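Local coordinates for protein OS-9 homolog (PDB 2YMA) that acts as a lectin in endoplasmic reticulum quality control, helping recruit misfolded glycoproteins to the HRD1 ubiquitin ligase complex, and is represented here by its dimerization domain, at residues Glu15-Gly20 against Leu68-Leu73; Tyr24-Phe29 against Lys36-Asp41; Ser84-Ala89 against Asn128-Lys133; Thr100-Asn105 against Ala112-Asn117. One frame throughout, in Å; residues are numbered along the deposited sequence.

Contact 1: residues Glu15-Gly20 against Leu68-Leu73; sequences EPIFLG and LRLVSL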
# COMPACT_ATOMS: atom_id res chain seq x y z
N GLU A 15 17.11 -11.90 -10.44
CA GLU A 15 17.70 -13.05 -9.77
C GLU A 15 16.68 -13.67 -8.81
O GLU A 15 16.22 -13.01 -7.88
CB GLU A 15 18.96 -12.65 -9.00
CG GLU A 15 20.15 -12.30 -9.89
CD GLU A 15 20.60 -13.48 -10.73
OE1 GLU A 15 20.47 -14.64 -10.27
OE2 GLU A 15 21.08 -13.24 -11.86
N PRO A 16 16.33 -14.95 -9.04
CA PRO A 16 15.34 -15.64 -8.21
C PRO A 16 15.96 -16.25 -6.97
O PRO A 16 16.97 -16.92 -7.07
CB PRO A 16 14.81 -16.75 -9.13
CG PRO A 16 15.74 -16.77 -10.34
CD PRO A 16 16.88 -15.84 -10.07
N ILE A 17 15.36 -16.01 -5.81
CA ILE A 17 15.81 -16.58 -4.56
C ILE A 17 14.66 -17.36 -3.94
O ILE A 17 13.57 -16.83 -3.71
CB ILE A 17 16.26 -15.48 -3.58
CG1 ILE A 17 17.42 -14.67 -4.17
CG2 ILE A 17 16.64 -16.08 -2.23
CD1 ILE A 17 17.76 -13.41 -3.38
N PHE A 18 14.90 -18.64 -3.70
CA PHE A 18 13.89 -19.55 -3.18
C PHE A 18 13.47 -19.25 -1.74
O PHE A 18 14.30 -19.30 -0.82
CB PHE A 18 14.42 -20.98 -3.26
CG PHE A 18 13.38 -22.02 -2.98
CD1 PHE A 18 12.18 -22.02 -3.67
CD2 PHE A 18 13.60 -23.01 -2.03
CE1 PHE A 18 11.21 -22.98 -3.43
CE2 PHE A 18 12.64 -23.98 -1.77
CZ PHE A 18 11.44 -23.96 -2.48
N LEU A 19 12.18 -18.96 -1.54
CA LEU A 19 11.64 -18.71 -0.20
C LEU A 19 10.99 -19.98 0.36
O LEU A 19 10.57 -20.03 1.52
CB LEU A 19 10.63 -17.57 -0.24
CG LEU A 19 11.17 -16.22 -0.71
CD1 LEU A 19 10.14 -15.13 -0.43
CD2 LEU A 19 12.48 -15.92 -0.01
N GLY A 20 10.89 -20.99 -0.49
CA GLY A 20 10.22 -22.22 -0.10
C GLY A 20 8.76 -22.20 -0.46
O GLY A 20 8.23 -21.18 -0.91
N LEU A 68 16.28 -13.71 5.73
CA LEU A 68 17.34 -13.46 4.77
C LEU A 68 17.74 -11.98 4.73
O LEU A 68 18.79 -11.63 4.17
CB LEU A 68 16.93 -13.97 3.39
CG LEU A 68 16.87 -15.51 3.28
CD1 LEU A 68 16.54 -15.96 1.88
CD2 LEU A 68 18.19 -16.10 3.73
N ARG A 69 16.93 -11.12 5.34
CA ARG A 69 17.15 -9.68 5.31
C ARG A 69 17.20 -9.12 3.88
O ARG A 69 18.01 -8.24 3.58
CB ARG A 69 18.44 -9.30 6.07
CG ARG A 69 18.32 -9.34 7.58
CD ARG A 69 19.71 -9.30 8.23
NE ARG A 69 20.20 -10.62 8.61
CZ ARG A 69 21.48 -11.00 8.53
NH1 ARG A 69 22.39 -10.15 8.09
NH2 ARG A 69 21.83 -12.22 8.90
N LEU A 70 16.33 -9.63 3.02
CA LEU A 70 16.33 -9.24 1.61
C LEU A 70 15.75 -7.84 1.37
O LEU A 70 16.05 -7.21 0.36
CB LEU A 70 15.54 -10.25 0.78
CG LEU A 70 16.10 -11.67 0.80
CD1 LEU A 70 15.24 -12.57 -0.05
CD2 LEU A 70 17.53 -11.64 0.27
N VAL A 71 14.90 -7.36 2.27
CA VAL A 71 14.27 -6.08 2.00
C VAL A 71 14.78 -4.97 2.90
O VAL A 71 15.00 -5.14 4.10
CB VAL A 71 12.70 -6.11 1.96
CG1 VAL A 71 12.15 -7.46 1.56
CG2 VAL A 71 12.11 -5.61 3.23
N SER A 72 14.99 -3.82 2.27
CA SER A 72 15.43 -2.64 2.98
C SER A 72 14.46 -1.49 2.73
O SER A 72 13.83 -1.39 1.66
CB SER A 72 16.84 -2.26 2.53
OG SER A 72 16.83 -1.90 1.15
N LEU A 73 14.33 -0.63 3.74
CA LEU A 73 13.50 0.56 3.70
C LEU A 73 14.00 1.55 2.65
O LEU A 73 15.12 1.43 2.14
CB LEU A 73 13.48 1.23 5.08
CG LEU A 73 13.02 0.27 6.18
CD1 LEU A 73 13.21 0.88 7.55
CD2 LEU A 73 11.55 -0.15 5.94
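Ile17 and Leu70 meet tip to tip, the delta methyl of the first against one delta methyl of the second, with Ile17 CD1 and Leu70 CD2 4.1 Å apart. Ile17 reaches that point because its longer branch is extended: CD1 lies anti to CA (chi2 170°). The shorter branch of the same residue serves the other leucine, Ile17 CG2 lying 4.1 Å from Leu68 CD1. Here the two side chains slide past each other in opposite directions, so Ile17 makes two differently oriented contacts with its two branches. Leu19 supplies a second point of attachment through a single methyl: Leu19 CD2 stands 4.3 Å from Leu70 CD1 and, more loosely, 4.5 Å from Leu68 CD1. Leu70 thus divides its methyls, CD2 to Ile17 and CD1 to Leu19, while Leu68 meets both strand residues through CD1. No hydrogen bond joins the segments, and the backbones stay well apart, with the CA atoms of Ile17 and Leu70 9.6 Å from each other; the contact is pure methyl packing, and a modest one. The two leucines flank Arg69, whose positive phi belongs to the Schellman motif that ends helix 52-67, and both direct their CB toward the strand. Leu19 and Gly20 form a classic beta bulge against strand 23-28. Towards the interior, Leu19 continues onto Ala61 and Met65 of helix 52-67; Leu70 also packs on Phe25 of strand 23-28, and its carbonyl accepts a hydrogen bond from Arg27, tying the post-helix loop to the edge hairpin of the sheet.

Contact 2: residues Tyr24-Phe29 against Lys36-Asp41; sequences YFLRPF and KLMVTD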
# COMPACT_ATOMS: atom_id res chain seq x y z
N TYR A 24 9.17 -17.81 -4.96
CA TYR A 24 10.49 -17.21 -5.16
C TYR A 24 10.49 -15.70 -5.03
O TYR A 24 9.60 -15.02 -5.55
CB TYR A 24 11.03 -17.56 -6.54
CG TYR A 24 11.46 -18.98 -6.66
CD1 TYR A 24 10.54 -19.98 -7.00
CD2 TYR A 24 12.80 -19.35 -6.43
CE1 TYR A 24 10.93 -21.32 -7.11
CE2 TYR A 24 13.20 -20.67 -6.54
CZ TYR A 24 12.27 -21.66 -6.89
OH TYR A 24 12.67 -22.97 -7.01
N PHE A 25 11.51 -15.19 -4.35
CA PHE A 25 11.76 -13.75 -4.34
C PHE A 25 12.50 -13.39 -5.64
O PHE A 25 13.57 -13.94 -5.94
CB PHE A 25 12.61 -13.38 -3.11
CG PHE A 25 12.74 -11.90 -2.86
CD1 PHE A 25 11.80 -11.23 -2.08
CD2 PHE A 25 13.81 -11.18 -3.38
CE1 PHE A 25 11.92 -9.86 -1.83
CE2 PHE A 25 13.93 -9.82 -3.14
CZ PHE A 25 12.99 -9.16 -2.37
N LEU A 26 11.92 -12.49 -6.41
CA LEU A 26 12.58 -12.03 -7.64
C LEU A 26 13.23 -10.68 -7.41
O LEU A 26 12.54 -9.66 -7.25
CB LEU A 26 11.57 -11.92 -8.79
CG LEU A 26 10.99 -13.27 -9.20
CD1 LEU A 26 10.08 -13.16 -10.42
CD2 LEU A 26 12.14 -14.20 -9.48
N ARG A 27 14.55 -10.68 -7.39
CA ARG A 27 15.26 -9.44 -7.20
C ARG A 27 15.83 -8.94 -8.50
O ARG A 27 16.70 -9.58 -9.09
CB ARG A 27 16.41 -9.58 -6.21
CG ARG A 27 17.36 -8.40 -6.35
CD ARG A 27 17.73 -7.79 -5.03
NE ARG A 27 16.59 -7.32 -4.24
CZ ARG A 27 16.64 -7.21 -2.92
NH1 ARG A 27 17.76 -7.54 -2.27
NH2 ARG A 27 15.59 -6.77 -2.23
N PRO A 28 15.36 -7.78 -8.95
CA PRO A 28 15.85 -7.20 -10.20
C PRO A 28 17.33 -6.84 -10.10
O PRO A 28 17.75 -6.29 -9.06
CB PRO A 28 15.01 -5.94 -10.35
CG PRO A 28 14.60 -5.57 -8.95
CD PRO A 28 14.44 -6.89 -8.23
N PHE A 29 18.11 -7.14 -11.14
CA PHE A 29 19.53 -6.75 -11.17
C PHE A 29 19.64 -5.21 -11.17
O PHE A 29 20.56 -4.64 -10.59
CB PHE A 29 20.27 -7.40 -12.35
N LYS A 36 9.66 -8.56 -6.94
CA LYS A 36 8.44 -9.28 -7.26
C LYS A 36 8.47 -10.60 -6.52
O LYS A 36 9.52 -11.00 -6.01
CB LYS A 36 8.39 -9.67 -8.74
CG LYS A 36 7.95 -8.63 -9.72
CD LYS A 36 7.80 -9.33 -11.07
CE LYS A 36 7.28 -8.39 -12.14
NZ LYS A 36 7.21 -9.07 -13.45
N LEU A 37 7.34 -11.31 -6.52
CA LEU A 37 7.28 -12.68 -6.03
C LEU A 37 6.78 -13.61 -7.14
O LEU A 37 5.88 -13.24 -7.92
CB LEU A 37 6.34 -12.81 -4.83
CG LEU A 37 6.74 -12.03 -3.57
CD1 LEU A 37 5.63 -12.07 -2.53
CD2 LEU A 37 8.09 -12.50 -3.00
N MET A 38 7.33 -14.81 -7.21
CA MET A 38 6.92 -15.76 -8.23
C MET A 38 6.46 -17.10 -7.66
O MET A 38 7.20 -17.78 -6.94
CB MET A 38 8.03 -16.01 -9.24
CG MET A 38 7.62 -17.00 -10.32
SD MET A 38 8.94 -17.35 -11.49
CE MET A 38 10.14 -18.15 -10.42
N VAL A 39 5.25 -17.49 -8.03
CA VAL A 39 4.67 -18.74 -7.56
C VAL A 39 4.90 -19.81 -8.62
O VAL A 39 4.59 -19.60 -9.79
CB VAL A 39 3.17 -18.60 -7.27
CG1 VAL A 39 2.58 -19.93 -6.84
CG2 VAL A 39 2.96 -17.55 -6.18
N THR A 40 5.46 -20.94 -8.20
CA THR A 40 5.72 -22.06 -9.11
C THR A 40 4.89 -23.28 -8.72
O THR A 40 4.83 -24.27 -9.45
CB THR A 40 7.22 -22.44 -9.13
OG1 THR A 40 7.62 -22.88 -7.83
CG2 THR A 40 8.06 -21.22 -9.52
N ASP A 41 4.21 -23.18 -7.58
CA ASP A 41 3.39 -24.26 -7.04
C ASP A 41 2.08 -24.42 -7.82
O ASP A 41 1.31 -23.48 -7.94
CB ASP A 41 3.09 -23.96 -5.57
CG ASP A 41 2.48 -25.13 -4.82
OD1 ASP A 41 1.97 -26.07 -5.47
OD2 ASP A 41 2.51 -25.09 -3.57
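The carbonyl oxygen of Tyr24 is approached by two groups of the facing strand: Met38 N donates to Tyr24 O at 2.8 Å, and Leu37 CA adds a CA-H...O contact to Tyr24 O at 3.3 Å. The return bond runs from Tyr24 N to Met38 O, and Leu26 and Lys36 form a second reciprocal pair. These bonds define an antiparallel beta hairpin of strands 23-28 and 36-39, whose segment axes run at 141° to each other, with Phe25 opposite Leu37 as the non-hydrogen-bonded pair between. On the face carrying Tyr24, Leu26 and Met38, the Tyr24 and Met38 side chains lie side by side and point the same way; a bend at chi3 (65°) puts Met38 CE 3.9 Å from Tyr24 CD1. Thr40 crosses the tyrosine at about a right angle, its OG1 in plane at the ring edge, 3.7 Å from Tyr24 CE1, while that hydroxyl is hydrogen-bonded to Gly22 O. Leu26 CD1 rests on Met38 CB at 3.7 Å. On the other face Leu37 CD2 meets Phe25 CD1 at 4.0 Å, and these residues continue onto helix 52-67, Phe25 at Met65 and Leu37 at Phe58. Lys36 extends away to a salt bridge with Asp96.

Contact 3: residues Ser84-Ala89 against Asn128-Lys133; sequences SCVWLA and NFLSYK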
# COMPACT_ATOMS: atom_id res chain seq x y z
N SER A 84 7.87 -1.50 11.50
CA SER A 84 6.53 -1.81 11.01
C SER A 84 6.36 -1.14 9.65
O SER A 84 7.01 -0.13 9.38
CB SER A 84 5.44 -1.31 11.97
OG SER A 84 5.48 0.10 12.08
N CYS A 85 5.51 -1.69 8.79
CA CYS A 85 5.45 -1.19 7.42
C CYS A 85 4.25 -1.73 6.67
O CYS A 85 3.57 -2.64 7.14
CB CYS A 85 6.71 -1.59 6.67
SG CYS A 85 6.83 -3.40 6.38
N VAL A 86 4.02 -1.15 5.50
CA VAL A 86 3.14 -1.74 4.50
C VAL A 86 3.97 -1.93 3.23
O VAL A 86 4.42 -0.95 2.61
CB VAL A 86 1.90 -0.88 4.20
CG1 VAL A 86 1.14 -1.46 3.01
CG2 VAL A 86 1.01 -0.84 5.40
N TRP A 87 4.16 -3.19 2.87
CA TRP A 87 5.05 -3.57 1.78
C TRP A 87 4.21 -4.31 0.74
O TRP A 87 3.40 -5.18 1.09
CB TRP A 87 6.18 -4.46 2.33
CG TRP A 87 7.21 -4.94 1.32
CD1 TRP A 87 8.35 -4.29 0.91
CD2 TRP A 87 7.20 -6.19 0.61
NE1 TRP A 87 9.04 -5.05 -0.00
CE2 TRP A 87 8.36 -6.22 -0.21
CE3 TRP A 87 6.33 -7.29 0.58
CZ2 TRP A 87 8.66 -7.30 -1.04
CZ3 TRP A 87 6.64 -8.37 -0.25
CH2 TRP A 87 7.79 -8.37 -1.05
N LEU A 88 4.38 -3.97 -0.54
CA LEU A 88 3.55 -4.53 -1.61
C LEU A 88 4.42 -5.11 -2.69
O LEU A 88 5.48 -4.57 -3.00
CB LEU A 88 2.71 -3.46 -2.31
CG LEU A 88 1.82 -2.41 -1.67
CD1 LEU A 88 2.64 -1.48 -0.79
CD2 LEU A 88 1.17 -1.64 -2.81
N ALA A 89 3.93 -6.16 -3.33
CA ALA A 89 4.63 -6.77 -4.45
C ALA A 89 3.66 -7.50 -5.37
O ALA A 89 2.69 -8.12 -4.90
CB ALA A 89 5.72 -7.73 -3.94
N ASN A 128 8.16 -0.71 -3.55
CA ASN A 128 7.47 -1.74 -2.80
C ASN A 128 6.82 -1.22 -1.52
O ASN A 128 5.89 -1.84 -1.00
CB ASN A 128 8.45 -2.88 -2.43
CG ASN A 128 8.90 -3.69 -3.65
OD1 ASN A 128 10.04 -3.54 -4.11
ND2 ASN A 128 8.01 -4.54 -4.17
N PHE A 129 7.32 -0.11 -0.99
CA PHE A 129 6.77 0.43 0.25
C PHE A 129 5.73 1.51 0.03
O PHE A 129 5.95 2.46 -0.70
CB PHE A 129 7.85 0.98 1.16
CG PHE A 129 8.69 -0.06 1.80
CD1 PHE A 129 8.31 -0.63 3.00
CD2 PHE A 129 9.87 -0.48 1.20
CE1 PHE A 129 9.11 -1.60 3.60
CE2 PHE A 129 10.67 -1.43 1.80
CZ PHE A 129 10.29 -1.99 2.99
N LEU A 130 4.58 1.32 0.66
CA LEU A 130 3.58 2.36 0.73
C LEU A 130 3.90 3.24 1.95
O LEU A 130 3.83 4.47 1.89
CB LEU A 130 2.18 1.75 0.86
CG LEU A 130 1.06 2.74 1.14
CD1 LEU A 130 1.00 3.79 0.05
CD2 LEU A 130 -0.26 2.01 1.28
N SER A 131 4.30 2.59 3.05
CA SER A 131 4.60 3.29 4.28
C SER A 131 5.51 2.45 5.18
O SER A 131 5.62 1.23 5.01
CB SER A 131 3.30 3.65 5.01
OG SER A 131 2.78 2.56 5.75
N TYR A 132 6.15 3.10 6.14
CA TYR A 132 6.98 2.40 7.12
C TYR A 132 7.18 3.24 8.38
O TYR A 132 6.88 4.43 8.41
CB TYR A 132 8.34 2.03 6.52
CG TYR A 132 9.13 3.23 6.08
CD1 TYR A 132 8.93 3.79 4.83
CD2 TYR A 132 10.06 3.81 6.93
CE1 TYR A 132 9.66 4.90 4.43
CE2 TYR A 132 10.79 4.91 6.54
CZ TYR A 132 10.59 5.45 5.29
OH TYR A 132 11.32 6.55 4.90
N LYS A 133 7.70 2.60 9.42
CA LYS A 133 7.92 3.26 10.68
C LYS A 133 9.07 2.58 11.41
O LYS A 133 8.95 1.43 11.82
CB LYS A 133 6.65 3.20 11.53
CG LYS A 133 6.81 3.81 12.92
CD LYS A 133 5.61 3.46 13.79
CE LYS A 133 5.58 4.27 15.09
NZ LYS A 133 5.12 5.67 14.87
O HOH W 1 11.55 -4.62 -1.30
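Asn128 and Leu88 are joined through both backbone and side chain. Leu88 N donates to Asn128 O, and the Asn128 amide answers with a nearly straight bond from ND2 to Leu88 O at 2.8 Å, the acceptor lying in the amide plane. Asn128 OD1 accepts from Asp35 N, so both ends of the amide are engaged and its flip is fixed. Chi1 of -69° puts Asn128 CG anti to the carbonyl carbon; the side chain lies beside Trp87, pointing the same way, with amide and ring planes 21° apart, and Asn128 CB comes 3.3 Å from Trp87 NE1. The indole N-H itself donates to a water, with Trp87 NE1 2.9 Å from the water oxygen. Trp87 also presents an edge to Phe129 in a T-shaped pair, planes 72° apart and centroids 4.9 Å apart, with Trp87 CD1 over one face of the phenyl, towards its rim. Cys85 approaches the same phenyl differently: its CB lies in plane at the edge, 3.9 Å from Phe129 CE1, and its sulfur is likewise at the edge. On the reverse side Leu130 CB receives Leu88 CD1 at 3.7 Å, and Val86 lies alongside Leu130. The antiparallel register slips by one residue because Leu130 and Ser131 both face Val86, a classic beta bulge, and the chain turns a corner at Leu130. Strand 84-92 is flanked by strand 98-106, on which Trp87 packs at Leu102 and Leu104. Strand 129-133 meets the second subunit: Leu130 packs on its Phe120, Tyr132 on its Phe115, and Lys133 forms a salt bridge with its Glu113.

Contact 4: residues Thr100-Asn105 against Ala112-Asn117; sequences TTLSLN and AEIFFN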
# COMPACT_ATOMS: atom_id res chain seq x y z
N THR A 100 -1.83 -11.63 -8.62
CA THR A 100 -2.42 -10.84 -7.55
C THR A 100 -1.36 -9.91 -6.98
O THR A 100 -0.17 -10.04 -7.28
CB THR A 100 -2.95 -11.72 -6.38
OG1 THR A 100 -3.76 -10.93 -5.51
CG2 THR A 100 -1.78 -12.32 -5.57
N THR A 101 -1.79 -8.97 -6.16
CA THR A 101 -0.85 -8.13 -5.43
C THR A 101 -0.83 -8.62 -3.98
O THR A 101 -1.89 -8.86 -3.38
CB THR A 101 -1.20 -6.62 -5.56
OG1 THR A 101 -0.89 -6.16 -6.89
CG2 THR A 101 -0.42 -5.79 -4.58
N LEU A 102 0.37 -8.80 -3.45
CA LEU A 102 0.53 -9.19 -2.06
C LEU A 102 0.71 -7.93 -1.22
O LEU A 102 1.56 -7.09 -1.51
CB LEU A 102 1.73 -10.13 -1.90
CG LEU A 102 1.97 -10.94 -0.61
CD1 LEU A 102 3.03 -10.32 0.21
CD2 LEU A 102 0.72 -11.14 0.23
N SER A 103 -0.12 -7.80 -0.20
CA SER A 103 0.03 -6.74 0.77
C SER A 103 0.54 -7.34 2.07
O SER A 103 -0.09 -8.24 2.64
CB SER A 103 -1.32 -6.04 1.01
OG SER A 103 -1.24 -5.11 2.07
N LEU A 104 1.68 -6.85 2.55
CA LEU A 104 2.28 -7.31 3.80
C LEU A 104 2.30 -6.18 4.80
O LEU A 104 2.96 -5.15 4.58
CB LEU A 104 3.72 -7.82 3.57
CG LEU A 104 4.51 -8.05 4.86
CD1 LEU A 104 3.82 -9.10 5.76
CD2 LEU A 104 5.94 -8.45 4.56
N ASN A 105 1.59 -6.36 5.90
CA ASN A 105 1.45 -5.30 6.88
C ASN A 105 2.08 -5.73 8.18
O ASN A 105 1.48 -6.44 8.98
CB ASN A 105 -0.03 -4.92 7.09
CG ASN A 105 -0.22 -3.73 8.05
OD1 ASN A 105 0.74 -3.04 8.43
ND2 ASN A 105 -1.47 -3.49 8.44
N ALA A 112 2.26 -10.02 11.57
CA ALA A 112 1.98 -9.37 10.30
C ALA A 112 0.61 -9.80 9.78
O ALA A 112 0.08 -10.84 10.17
CB ALA A 112 3.07 -9.70 9.27
N GLU A 113 0.02 -8.98 8.92
CA GLU A 113 -1.18 -9.35 8.19
C GLU A 113 -0.84 -9.41 6.71
O GLU A 113 -0.22 -8.49 6.20
CB GLU A 113 -2.28 -8.31 8.40
CG GLU A 113 -2.85 -8.28 9.81
CD GLU A 113 -3.85 -9.39 10.07
OE1 GLU A 113 -4.61 -9.75 9.14
OE2 GLU A 113 -3.89 -9.89 11.21
N ILE A 114 -1.21 -10.49 6.03
CA ILE A 114 -1.07 -10.53 4.58
C ILE A 114 -2.43 -10.56 3.89
O ILE A 114 -3.39 -11.11 4.42
CB ILE A 114 -0.14 -11.67 4.08
CG1 ILE A 114 -0.72 -13.04 4.41
CG2 ILE A 114 1.27 -11.51 4.67
CD1 ILE A 114 0.28 -14.19 4.19
N PHE A 115 -2.50 -9.92 2.73
CA PHE A 115 -3.76 -9.77 2.03
C PHE A 115 -3.44 -9.91 0.56
O PHE A 115 -2.44 -9.36 0.08
CB PHE A 115 -4.37 -8.39 2.33
CG PHE A 115 -5.71 -8.13 1.66
CD1 PHE A 115 -5.78 -7.56 0.39
CD2 PHE A 115 -6.91 -8.42 2.32
CE1 PHE A 115 -7.01 -7.30 -0.23
CE2 PHE A 115 -8.15 -8.16 1.71
CZ PHE A 115 -8.20 -7.60 0.43
N PHE A 116 -4.26 -10.66 -0.15
CA PHE A 116 -4.13 -10.79 -1.59
C PHE A 116 -5.15 -9.89 -2.27
O PHE A 116 -6.35 -10.01 -2.03
CB PHE A 116 -4.32 -12.24 -2.02
CG PHE A 116 -3.30 -13.18 -1.43
CD1 PHE A 116 -1.98 -13.11 -1.81
CD2 PHE A 116 -3.68 -14.15 -0.51
CE1 PHE A 116 -1.04 -13.99 -1.28
CE2 PHE A 116 -2.76 -15.04 0.03
CZ PHE A 116 -1.43 -14.96 -0.36
N ASN A 117 -4.67 -8.99 -3.10
CA ASN A 117 -5.53 -8.02 -3.75
C ASN A 117 -5.42 -8.15 -5.27
O ASN A 117 -4.48 -7.62 -5.89
CB ASN A 117 -5.19 -6.60 -3.29
CG ASN A 117 -6.25 -5.57 -3.69
OD1 ASN A 117 -6.90 -5.70 -4.74
ND2 ASN A 117 -6.43 -4.56 -2.85
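Leu102 and Leu104 form the apolar centre with Ile114, Phe116 and Ala112. A single methyl of Leu102 does the work: the Leu102 and Phe116 side chains cross obliquely, Leu102 CD2 lying 3.7 Å from Phe116 CE1, and the same CD2 is 4.0 Å from Ile114 CB. Leu104 likewise uses CD1, which touches both Ala112 CB at 3.6 Å and Ile114 CG2 at 3.7 Å; its chi2 of 60° turns that methyl to the neighbouring strand. At the far end Thr100 adds its methyl, CG2 standing 3.8 Å from Phe116 CD1. This face lies against helix 52-67, where Leu104 meets Ile62 and Met65 and Ile114 meets Tyr55 and Phe58, while Phe116 makes edge-to-face pairs with Phe58 of the helix and with Trp47 from the loop before it. Between the two faces runs the ladder of a regular antiparallel hairpin, six backbone bonds from Thr101 with Asn117 through Ser103 with Phe115 to Asn105 with Glu113; Ser103 N to Phe115 O measures 2.8 Å. The opposite face is more polar. Thr101 OG1 bonds Phe120 O, whereas two amides leave for the other chain: Asn117 ND2 bonds Leu130 O of the second subunit, and Asn105 ND2 bonds OD1 of the second subunit's own Asn105. Glu113 and Phe115 on this face meet that subunit too. The chemistry is thus two-sided, an apolar face packed on helix 52-67 and a mixed polar and aromatic face that contacts the second subunit, consistent with a dimerization domain.

All four contacts reach one mixed sheet, yet their chemistry follows their position. Contact 1 is the slightest, methyl packing without hydrogen bonds, and partly open where the chain leaves the helix; contacts 2 to 4 are antiparallel ladders. Contacts 1 and 2 use adjacent strands, 14-20 and 23-28, and Ile17 O and Phe25 N probably bond between them. Contact 3 is the most buried, combining aromatic and amide chemistry, and contact 4 is nested within the loop it closes; Ala89 O and Leu102 N are among the atoms probably bonding the two. Only contacts 3 and 4 touch the second subunit, while contacts 1 and 2 lie at the other end of the sheet.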